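Local coordinates for putative uncharacterized protein TTHA0988 (Thermus thermophilus, PDB 3OEP) that is of unknown function but is homologous to KipI and KipA, with cyclophilin-like domains, and is probably not an allophanate hydrolase, at residues Lys109-Val114 with Gly192-Phe197; Arg263-Gly268 with Val290-Gly295; Gly310-Trp315 with Pro377-Pro382. One frame throughout, in Å; residues are numbered along the deposited sequence.

Contact 1 (Lys109-Val114 with Gly192-Phe197); sequences KPLYRV and GDRVRF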
loop_
_atom_site.group_PDB
_atom_site.type_symbol
_atom_site.label_atom_id
_atom_site.label_comp_id
_atom_site.label_asym_id
_atom_site.label_seq_id
_atom_site.Cartn_x
_atom_site.Cartn_y
_atom_site.Cartn_z
ATOM N N LYS A 109 -14.278 -21.877 20.399
ATOM C CA LYS A 109 -15.002 -21.466 21.612
ATOM C C LYS A 109 -15.367 -19.969 21.700
ATOM O O LYS A 109 -16.519 -19.643 21.980
ATOM C CB LYS A 109 -14.254 -21.921 22.871
ATOM C CG LYS A 109 -15.049 -21.770 24.155
ATOM C CD LYS A 109 -14.350 -22.464 25.317
ATOM C CE LYS A 109 -15.143 -22.341 26.616
ATOM N NZ LYS A 109 -14.999 -20.993 27.237
ATOM N N PRO A 110 -14.405 -19.055 21.471
ATOM C CA PRO A 110 -14.736 -17.647 21.691
ATOM C C PRO A 110 -15.690 -17.027 20.678
ATOM O O PRO A 110 -15.791 -17.487 19.542
ATOM C CB PRO A 110 -13.374 -16.932 21.580
ATOM C CG PRO A 110 -12.358 -17.983 21.720
ATOM C CD PRO A 110 -12.978 -19.225 21.148
ATOM N N LEU A 111 -16.379 -15.978 21.107
ATOM C CA LEU A 111 -16.971 -15.034 20.174
ATOM C C LEU A 111 -15.905 -13.967 19.967
ATOM O O LEU A 111 -15.686 -13.119 20.834
ATOM C CB LEU A 111 -18.257 -14.429 20.731
ATOM C CG LEU A 111 -18.945 -13.438 19.787
ATOM C CD1 LEU A 111 -19.314 -14.106 18.466
ATOM C CD2 LEU A 111 -20.178 -12.848 20.461
ATOM N N TYR A 112 -15.213 -14.043 18.837
ATOM C CA TYR A 112 -14.102 -13.138 18.559
ATOM C C TYR A 112 -14.596 -11.777 18.113
ATOM O O TYR A 112 -15.729 -11.632 17.667
ATOM C CB TYR A 112 -13.222 -13.695 17.456
ATOM C CG TYR A 112 -12.502 -14.980 17.793
ATOM C CD1 TYR A 112 -13.048 -16.210 17.461
ATOM C CD2 TYR A 112 -11.272 -14.963 18.437
ATOM C CE1 TYR A 112 -12.383 -17.392 17.761
ATOM C CE2 TYR A 112 -10.597 -16.135 18.731
ATOM C CZ TYR A 112 -11.158 -17.348 18.388
ATOM O OH TYR A 112 -10.493 -18.523 18.674
ATOM N N ARG A 113 -13.719 -10.790 18.233
ATOM C CA ARG A 113 -13.948 -9.454 17.720
ATOM C C ARG A 113 -12.828 -9.106 16.748
ATOM O O ARG A 113 -11.661 -9.420 17.004
ATOM C CB ARG A 113 -13.953 -8.463 18.882
ATOM C CG ARG A 113 -14.130 -7.018 18.493
ATOM C CD ARG A 113 -14.011 -6.123 19.722
ATOM N NE ARG A 113 -14.067 -4.721 19.335
ATOM C CZ ARG A 113 -15.180 -3.999 19.229
ATOM N NH1 ARG A 113 -16.373 -4.523 19.505
ATOM N NH2 ARG A 113 -15.094 -2.728 18.849
ATOM N N VAL A 114 -13.179 -8.460 15.640
ATOM C CA VAL A 114 -12.196 -7.926 14.707
ATOM C C VAL A 114 -11.626 -6.629 15.280
ATOM O O VAL A 114 -12.297 -5.596 15.266
ATOM C CB VAL A 114 -12.805 -7.635 13.314
ATOM C CG1 VAL A 114 -11.743 -7.054 12.380
ATOM C CG2 VAL A 114 -13.419 -8.908 12.721
ATOM N N GLY A 192 -14.529 -4.234 14.097
ATOM C CA GLY A 192 -15.592 -4.298 15.086
ATOM C C GLY A 192 -16.615 -5.412 14.931
ATOM O O GLY A 192 -17.413 -5.626 15.829
ATOM N N ASP A 193 -16.620 -6.120 13.801
ATOM C CA ASP A 193 -17.498 -7.284 13.660
ATOM C C ASP A 193 -17.171 -8.347 14.707
ATOM O O ASP A 193 -16.037 -8.439 15.187
ATOM C CB ASP A 193 -17.350 -7.925 12.270
ATOM C CG ASP A 193 -18.121 -7.198 11.187
ATOM O OD1 ASP A 193 -18.948 -6.314 11.497
ATOM O OD2 ASP A 193 -17.897 -7.527 10.002
ATOM N N ARG A 194 -18.168 -9.152 15.049
ATOM C CA ARG A 194 -17.943 -10.335 15.865
ATOM C C ARG A 194 -17.900 -11.535 14.930
ATOM O O ARG A 194 -18.564 -11.557 13.889
ATOM C CB ARG A 194 -19.031 -10.499 16.925
ATOM C CG ARG A 194 -19.230 -9.281 17.828
ATOM C CD ARG A 194 -17.948 -8.851 18.538
ATOM N NE ARG A 194 -17.476 -9.839 19.513
ATOM C CZ ARG A 194 -17.876 -9.923 20.784
ATOM N NH1 ARG A 194 -18.788 -9.085 21.279
ATOM N NH2 ARG A 194 -17.363 -10.864 21.573
ATOM N N VAL A 195 -17.093 -12.518 15.297
ATOM C CA VAL A 195 -16.819 -13.647 14.428
ATOM C C VAL A 195 -16.829 -14.937 15.226
ATOM O O VAL A 195 -16.295 -14.994 16.336
ATOM C CB VAL A 195 -15.437 -13.501 13.760
ATOM C CG1 VAL A 195 -15.071 -14.764 12.984
ATOM C CG2 VAL A 195 -15.407 -12.269 12.854
ATOM N N ARG A 196 -17.451 -15.966 14.661
ATOM C CA ARG A 196 -17.408 -17.312 15.228
ATOM C C ARG A 196 -16.920 -18.284 14.166
ATOM O O ARG A 196 -17.357 -18.216 13.015
ATOM C CB ARG A 196 -18.784 -17.744 15.744
ATOM C CG ARG A 196 -19.129 -17.183 17.115
ATOM C CD ARG A 196 -20.173 -18.015 17.838
ATOM N NE ARG A 196 -19.774 -19.408 18.014
ATOM C CZ ARG A 196 -18.965 -19.844 18.975
ATOM N NH1 ARG A 196 -18.443 -18.993 19.850
ATOM N NH2 ARG A 196 -18.671 -21.133 19.054
ATOM N N PHE A 197 -16.007 -19.169 14.554
ATOM C CA PHE A 197 -15.529 -20.230 13.692
ATOM C C PHE A 197 -16.326 -21.494 13.968
ATOM O O PHE A 197 -16.737 -21.750 15.106
ATOM C CB PHE A 197 -14.049 -20.509 13.949
ATOM C CG PHE A 197 -13.130 -19.405 13.500
ATOM C CD1 PHE A 197 -12.705 -19.328 12.193
ATOM C CD2 PHE A 197 -12.674 -18.459 14.399
ATOM C CE1 PHE A 197 -11.842 -18.319 11.781
ATOM C CE2 PHE A 197 -11.817 -17.441 13.990
ATOM C CZ PHE A 197 -11.406 -17.380 12.682
HETATM O O HOH W 1 -15.468 -19.117 17.400
#
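Lys109 enters this antiparallel pairing through its backbone: its carbonyl O takes a nearly straight hydrogen bond from Arg196 NH1 (2.9 Å, 169° at the hydrogen), lying in the guanidinium plane while the donor sits above the carbonyl plane. The arginine reaches it by bending at chi3. Pro110 O is joined to the second strand by a water, which donates to it and accepts from Phe197 N, and Pro110 CB rests over the centre of the Tyr112 ring. Leu111 CD1 packs against Arg196 CG at 3.4 Å, whereas CD2 lies over one face of the Arg194 guanidinium, whose NH2 donates to Leu111 O (2.9 Å). Tyr112 and Val195 then form a hydrogen-bonded pair. Tyr112 N donates to Val195 O in the carbonyl plane (2.9 Å), and Val195 N returns a bond to Tyr112 O. The doubly bent Arg194 folds back to grip the same Tyr112 O with its NE, at 3.1 Å. In this domain, of a cyclophilin-like family, strand 194-199 lies between 112-117 and 77-83. Toward the interior, the Phe197 ring presents an edge to the Tyr112 face in an offset edge-to-face pair, planes at 82°; Tyr112 OH bonds to His107 O. Arg113 and Arg194 make a non-hydrogen-bonded pair, with Arg113 NE held by Asn18. Val114 N donates to Asp193 O, Val114 O accepts from Gly192 N, and Val114 CG2 meets Val195 CG2 at 3.9 Å.

Contact 2 (Arg263-Gly268 with Val290-Gly295); sequences RLVGNG and VAAFAG. With SO4 (sulfate ion), chain E.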
loop_
_atom_site.group_PDB
_atom_site.type_symbol
_atom_site.label_atom_id
_atom_site.label_comp_id
_atom_site.label_asym_id
_atom_site.label_seq_id
_atom_site.Cartn_x
_atom_site.Cartn_y
_atom_site.Cartn_z
ATOM N N ARG A 263 0.225 18.241 -16.064
ATOM C CA ARG A 263 0.050 19.667 -16.295
ATOM C C ARG A 263 0.583 20.110 -17.661
ATOM O O ARG A 263 0.015 21.010 -18.288
ATOM C CB ARG A 263 0.672 20.467 -15.154
ATOM C CG ARG A 263 -0.203 20.423 -13.903
ATOM C CD ARG A 263 0.550 20.832 -12.659
ATOM N NE ARG A 263 -0.314 20.822 -11.476
ATOM C CZ ARG A 263 0.120 20.763 -10.216
ATOM N NH1 ARG A 263 1.420 20.695 -9.940
ATOM N NH2 ARG A 263 -0.759 20.760 -9.218
ATOM N N LEU A 264 1.636 19.453 -18.143
ATOM C CA LEU A 264 2.196 19.766 -19.459
ATOM C C LEU A 264 1.221 19.509 -20.609
ATOM O O LEU A 264 1.303 20.172 -21.636
ATOM C CB LEU A 264 3.488 18.985 -19.701
ATOM C CG LEU A 264 4.698 19.498 -18.928
ATOM C CD1 LEU A 264 5.789 18.425 -18.877
ATOM C CD2 LEU A 264 5.213 20.800 -19.562
ATOM N N VAL A 265 0.308 18.558 -20.431
ATOM C CA VAL A 265 -0.697 18.258 -21.451
ATOM C C VAL A 265 -2.101 18.748 -21.072
ATOM O O VAL A 265 -3.101 18.293 -21.634
ATOM C CB VAL A 265 -0.724 16.762 -21.787
ATOM C CG1 VAL A 265 0.618 16.338 -22.371
ATOM C CG2 VAL A 265 -1.088 15.911 -20.553
ATOM N N GLY A 266 -2.169 19.673 -20.121
ATOM C CA GLY A 266 -3.430 20.311 -19.748
ATOM C C GLY A 266 -4.383 19.484 -18.902
ATOM O O GLY A 266 -5.559 19.839 -18.782
ATOM N N ASN A 267 -3.893 18.398 -18.304
ATOM C CA ASN A 267 -4.721 17.559 -17.432
ATOM C C ASN A 267 -4.715 18.061 -16.000
ATOM O O ASN A 267 -3.795 18.761 -15.579
ATOM C CB ASN A 267 -4.216 16.116 -17.390
ATOM C CG ASN A 267 -4.291 15.413 -18.733
ATOM O OD1 ASN A 267 -5.051 15.802 -19.624
ATOM N ND2 ASN A 267 -3.499 14.356 -18.876
ATOM N N GLY A 268 -5.733 17.658 -15.246
ATOM C CA GLY A 268 -5.698 17.776 -13.789
ATOM C C GLY A 268 -4.541 16.959 -13.232
ATOM O O GLY A 268 -4.182 15.919 -13.790
ATOM N N VAL A 290 -0.853 14.110 -28.129
ATOM C CA VAL A 290 0.099 14.966 -27.461
ATOM C C VAL A 290 0.338 14.340 -26.100
ATOM O O VAL A 290 -0.603 14.076 -25.342
ATOM C CB VAL A 290 -0.375 16.411 -27.362
ATOM C CG1 VAL A 290 0.581 17.237 -26.501
ATOM C CG2 VAL A 290 -0.471 17.007 -28.759
ATOM N N ALA A 291 1.601 14.039 -25.833
ATOM C CA ALA A 291 2.000 13.358 -24.617
ATOM C C ALA A 291 3.112 14.141 -23.937
ATOM O O ALA A 291 3.728 15.015 -24.545
ATOM C CB ALA A 291 2.467 11.925 -24.948
ATOM N N ALA A 292 3.361 13.844 -22.667
ATOM C CA ALA A 292 4.462 14.472 -21.949
ATOM C C ALA A 292 5.180 13.447 -21.097
ATOM O O ALA A 292 4.550 12.565 -20.510
ATOM C CB ALA A 292 3.966 15.613 -21.078
ATOM N N PHE A 293 6.500 13.588 -21.047
ATOM C CA PHE A 293 7.374 12.721 -20.293
ATOM C C PHE A 293 7.997 13.536 -19.165
ATOM O O PHE A 293 8.473 14.650 -19.384
ATOM C CB PHE A 293 8.448 12.144 -21.221
ATOM C CG PHE A 293 9.544 11.420 -20.503
ATOM C CD1 PHE A 293 10.876 11.738 -20.747
ATOM C CD2 PHE A 293 9.252 10.435 -19.572
ATOM C CE1 PHE A 293 11.894 11.077 -20.081
ATOM C CE2 PHE A 293 10.269 9.769 -18.900
ATOM C CZ PHE A 293 11.590 10.097 -19.154
ATOM N N ALA A 294 7.935 13.006 -17.946
ATOM C CA ALA A 294 8.531 13.662 -16.787
ATOM C C ALA A 294 9.086 12.605 -15.843
ATOM O O ALA A 294 8.836 11.412 -16.019
ATOM C CB ALA A 294 7.513 14.550 -16.072
ATOM N N GLY A 295 9.840 13.050 -14.844
ATOM C CA GLY A 295 10.534 12.135 -13.947
ATOM C C GLY A 295 11.987 11.979 -14.338
ATOM O O GLY A 295 12.572 12.866 -14.970
HETATM S S SO4 E . -4.259 20.882 -10.909
HETATM O O1 SO4 E . -3.364 20.936 -12.063
HETATM O O2 SO4 E . -3.471 20.702 -9.690
HETATM O O3 SO4 E . -5.200 19.772 -11.052
HETATM O O4 SO4 E . -5.002 22.138 -10.823
#
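Val265, just past the end of helix 255-264, turns its CB toward strand 289-295. Its CG1, anti to the carbonyl carbon (chi1 -62°), does the touching: Val265 CG1 lies 3.7 Å from Ala292 CB, equally near Ala291 C, and 4.2 Å from Val290 CG1. It thus rests on the strand backbone between two side chains of the same face. Ala292 CB is shared, for Leu264 CB meets it as well, at 3.7 Å, so this one methyl is held by two consecutive residues. No hydrogen bond crosses the contact. Beyond it, Gly266, with positive phi, ends the helix in a Schellman motif, its N bonded to Arg263 O. Arg263 turns away from the strand and grips a sulfate, probably from the crystallisation liquor, through nearly straight bonds from NE to O1 and from NH2 to O2 (2.8 Å). The helix end therefore packs on one face of the five-stranded antiparallel sheet, where strand 289-295 runs between 331-336 and 311-315 and Val265 also touches Ala335.

Contact 3 (Gly310-Trp315 with Pro377-Pro382); sequences GQSFLW and PGRAFP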
loop_
_atom_site.group_PDB
_atom_site.type_symbol
_atom_site.label_atom_id
_atom_site.label_comp_id
_atom_site.label_asym_id
_atom_site.label_seq_id
_atom_site.Cartn_x
_atom_site.Cartn_y
_atom_site.Cartn_z
ATOM N N GLY A 310 10.358 16.474 -18.824
ATOM C CA GLY A 310 9.880 17.814 -18.540
ATOM C C GLY A 310 9.301 18.537 -19.739
ATOM O O GLY A 310 9.204 19.761 -19.730
ATOM N N GLN A 311 8.911 17.801 -20.775
ATOM C CA GLN A 311 8.308 18.441 -21.935
ATOM C C GLN A 311 7.267 17.574 -22.618
ATOM O O GLN A 311 7.238 16.345 -22.442
ATOM C CB GLN A 311 9.393 18.871 -22.934
ATOM C CG GLN A 311 10.139 17.728 -23.598
ATOM C CD GLN A 311 11.381 18.198 -24.343
ATOM O OE1 GLN A 311 12.428 18.433 -23.740
ATOM N NE2 GLN A 311 11.267 18.334 -25.655
ATOM N N SER A 312 6.405 18.240 -23.385
ATOM C CA SER A 312 5.381 17.570 -24.170
ATOM C C SER A 312 5.786 17.540 -25.635
ATOM O O SER A 312 6.612 18.343 -26.089
ATOM C CB SER A 312 4.018 18.247 -24.005
ATOM O OG SER A 312 3.956 19.475 -24.699
ATOM N N PHE A 313 5.189 16.612 -26.370
ATOM C CA PHE A 313 5.580 16.358 -27.744
ATOM C C PHE A 313 4.420 15.762 -28.522
ATOM O O PHE A 313 3.477 15.227 -27.935
ATOM C CB PHE A 313 6.793 15.414 -27.778
ATOM C CG PHE A 313 6.588 14.121 -27.031
ATOM C CD1 PHE A 313 6.864 14.037 -25.672
ATOM C CD2 PHE A 313 6.139 12.984 -27.691
ATOM C CE1 PHE A 313 6.682 12.846 -24.981
ATOM C CE2 PHE A 313 5.953 11.786 -27.002
ATOM C CZ PHE A 313 6.226 11.721 -25.647
ATOM N N LEU A 314 4.499 15.867 -29.846
ATOM C CA LEU A 314 3.528 15.230 -30.724
ATOM C C LEU A 314 3.981 13.789 -30.941
ATOM O O LEU A 314 5.144 13.524 -31.240
ATOM C CB LEU A 314 3.408 15.993 -32.051
ATOM C CG LEU A 314 2.241 15.664 -33.004
ATOM C CD1 LEU A 314 2.434 14.322 -33.674
ATOM C CD2 LEU A 314 0.878 15.717 -32.314
ATOM N N TRP A 315 3.048 12.865 -30.761
ATOM C CA TRP A 315 3.300 11.445 -30.903
ATOM C C TRP A 315 2.364 10.942 -32.007
ATOM O O TRP A 315 1.182 10.701 -31.766
ATOM C CB TRP A 315 3.050 10.776 -29.556
ATOM C CG TRP A 315 3.314 9.300 -29.483
ATOM C CD1 TRP A 315 3.920 8.507 -30.420
ATOM C CD2 TRP A 315 3.011 8.448 -28.372
ATOM N NE1 TRP A 315 3.979 7.205 -29.968
ATOM C CE2 TRP A 315 3.427 7.143 -28.716
ATOM C CE3 TRP A 315 2.397 8.656 -27.132
ATOM C CZ2 TRP A 315 3.267 6.056 -27.854
ATOM C CZ3 TRP A 315 2.231 7.567 -26.279
ATOM C CH2 TRP A 315 2.661 6.289 -26.648
ATOM N N PRO A 377 1.418 20.712 -28.582
ATOM C CA PRO A 377 2.651 20.106 -28.087
ATOM C C PRO A 377 3.748 21.148 -27.884
ATOM O O PRO A 377 3.580 22.313 -28.257
ATOM C CB PRO A 377 3.038 19.150 -29.216
ATOM C CG PRO A 377 2.565 19.837 -30.441
ATOM C CD PRO A 377 1.285 20.547 -30.042
ATOM N N GLY A 378 4.859 20.723 -27.292
ATOM C CA GLY A 378 6.042 21.563 -27.167
ATOM C C GLY A 378 6.112 22.433 -25.929
ATOM O O GLY A 378 6.911 23.370 -25.888
ATOM N N ARG A 379 5.283 22.150 -24.924
ATOM C CA ARG A 379 5.406 22.827 -23.635
ATOM C C ARG A 379 6.592 22.233 -22.895
ATOM O O ARG A 379 6.934 21.071 -23.094
ATOM C CB ARG A 379 4.162 22.651 -22.770
ATOM C CG ARG A 379 2.918 23.367 -23.256
ATOM C CD ARG A 379 2.113 23.928 -22.079
ATOM N NE ARG A 379 0.671 23.926 -22.341
ATOM C CZ ARG A 379 -0.248 23.251 -21.644
ATOM N NH1 ARG A 379 0.082 22.504 -20.594
ATOM N NH2 ARG A 379 -1.527 23.337 -21.995
ATOM N N ALA A 380 7.219 23.035 -22.040
ATOM C CA ALA A 380 8.296 22.538 -21.191
ATOM C C ALA A 380 8.319 23.300 -19.878
ATOM O O ALA A 380 8.065 24.504 -19.847
ATOM C CB ALA A 380 9.640 22.648 -21.900
ATOM N N PHE A 381 8.617 22.581 -18.799
ATOM C CA PHE A 381 8.770 23.174 -17.470
ATOM C C PHE A 381 10.025 22.572 -16.843
ATOM O O PHE A 381 10.292 21.384 -17.027
ATOM C CB PHE A 381 7.538 22.879 -16.612
ATOM C CG PHE A 381 7.492 23.655 -15.324
ATOM C CD1 PHE A 381 6.933 24.929 -15.282
ATOM C CD2 PHE A 381 8.010 23.115 -14.152
ATOM C CE1 PHE A 381 6.892 25.651 -14.090
ATOM C CE2 PHE A 381 7.974 23.827 -12.959
ATOM C CZ PHE A 381 7.413 25.098 -12.929
ATOM N N PRO A 382 10.806 23.379 -16.104
ATOM C CA PRO A 382 12.039 22.834 -15.552
ATOM C C PRO A 382 11.770 21.815 -14.451
ATOM O O PRO A 382 10.884 22.020 -13.621
ATOM C CB PRO A 382 12.740 24.072 -14.978
ATOM C CG PRO A 382 11.613 24.989 -14.627
ATOM C CD PRO A 382 10.636 24.802 -15.750
#
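Two well-directed backbone hydrogen bonds carry this contact, in which a loop runs antiparallel to the outermost strand of a sheet. Ser312 N donates to Arg379 O (2.9 Å) within the carbonyl plane, and Phe381 N donates to Gly310 O (3.0 Å) nearly along the C=O axis. Between them Gln311 and Ala380 form a single bridge, their CA atoms 4.2 Å apart. A side chain adds the next bond: Ser312 OG, set by chi1 of 74° in the crowded position between backbone N and carbonyl carbon, accepts from Arg379 N at 3.0 Å. Ser312 O receives a weak bond from Gly378 N (3.2 Å). Serine and loop thus clasp each other at three points, two through the serine backbone and one through its hydroxyl. Outward, Pro377 lays CB against Leu314 N and its CG near Leu314 CB, while Ala380 CB packs beside Gln311 CB at 3.9 Å. On its other edge the strand meets 289-295, where Gly310 and Gln311 both face Phe293 in a G1 bulge. Arg379 leads its tip away toward the end of helix 255-264, where NH1 makes a weak hydrogen bond to Arg263 O. With main-chain atoms making most of the bonds and little apolar packing, the chemistry implies that the loop follows the strand largely through its backbone, extending the edge of the sheet without becoming a regular strand.

Overall arrangement
Three ways of holding a beta sheet are compared within one chain. Contact 1 stands alone, its centre about 50 Å from that of contact 2 and on the opposite side of the chain's centre; contacts 2 and 3, with centres about 7 Å apart, share one sheet through the neighbouring strands 289-295 and 311-315. Both lie in the carboxyltransferase A and B family region, whereas segment 109-114 of contact 1 belongs to the C and D region. Contact 2 is the buried one, purely apolar between its segments, as suits a helix end on a sheet face. Contact 3 lies at the sheet's margin, with mostly exposed residues and backbone bonding. Contact 1 combines both characters: aromatic and valine packing inward, arginine-to-carbonyl bonds on its more exposed side.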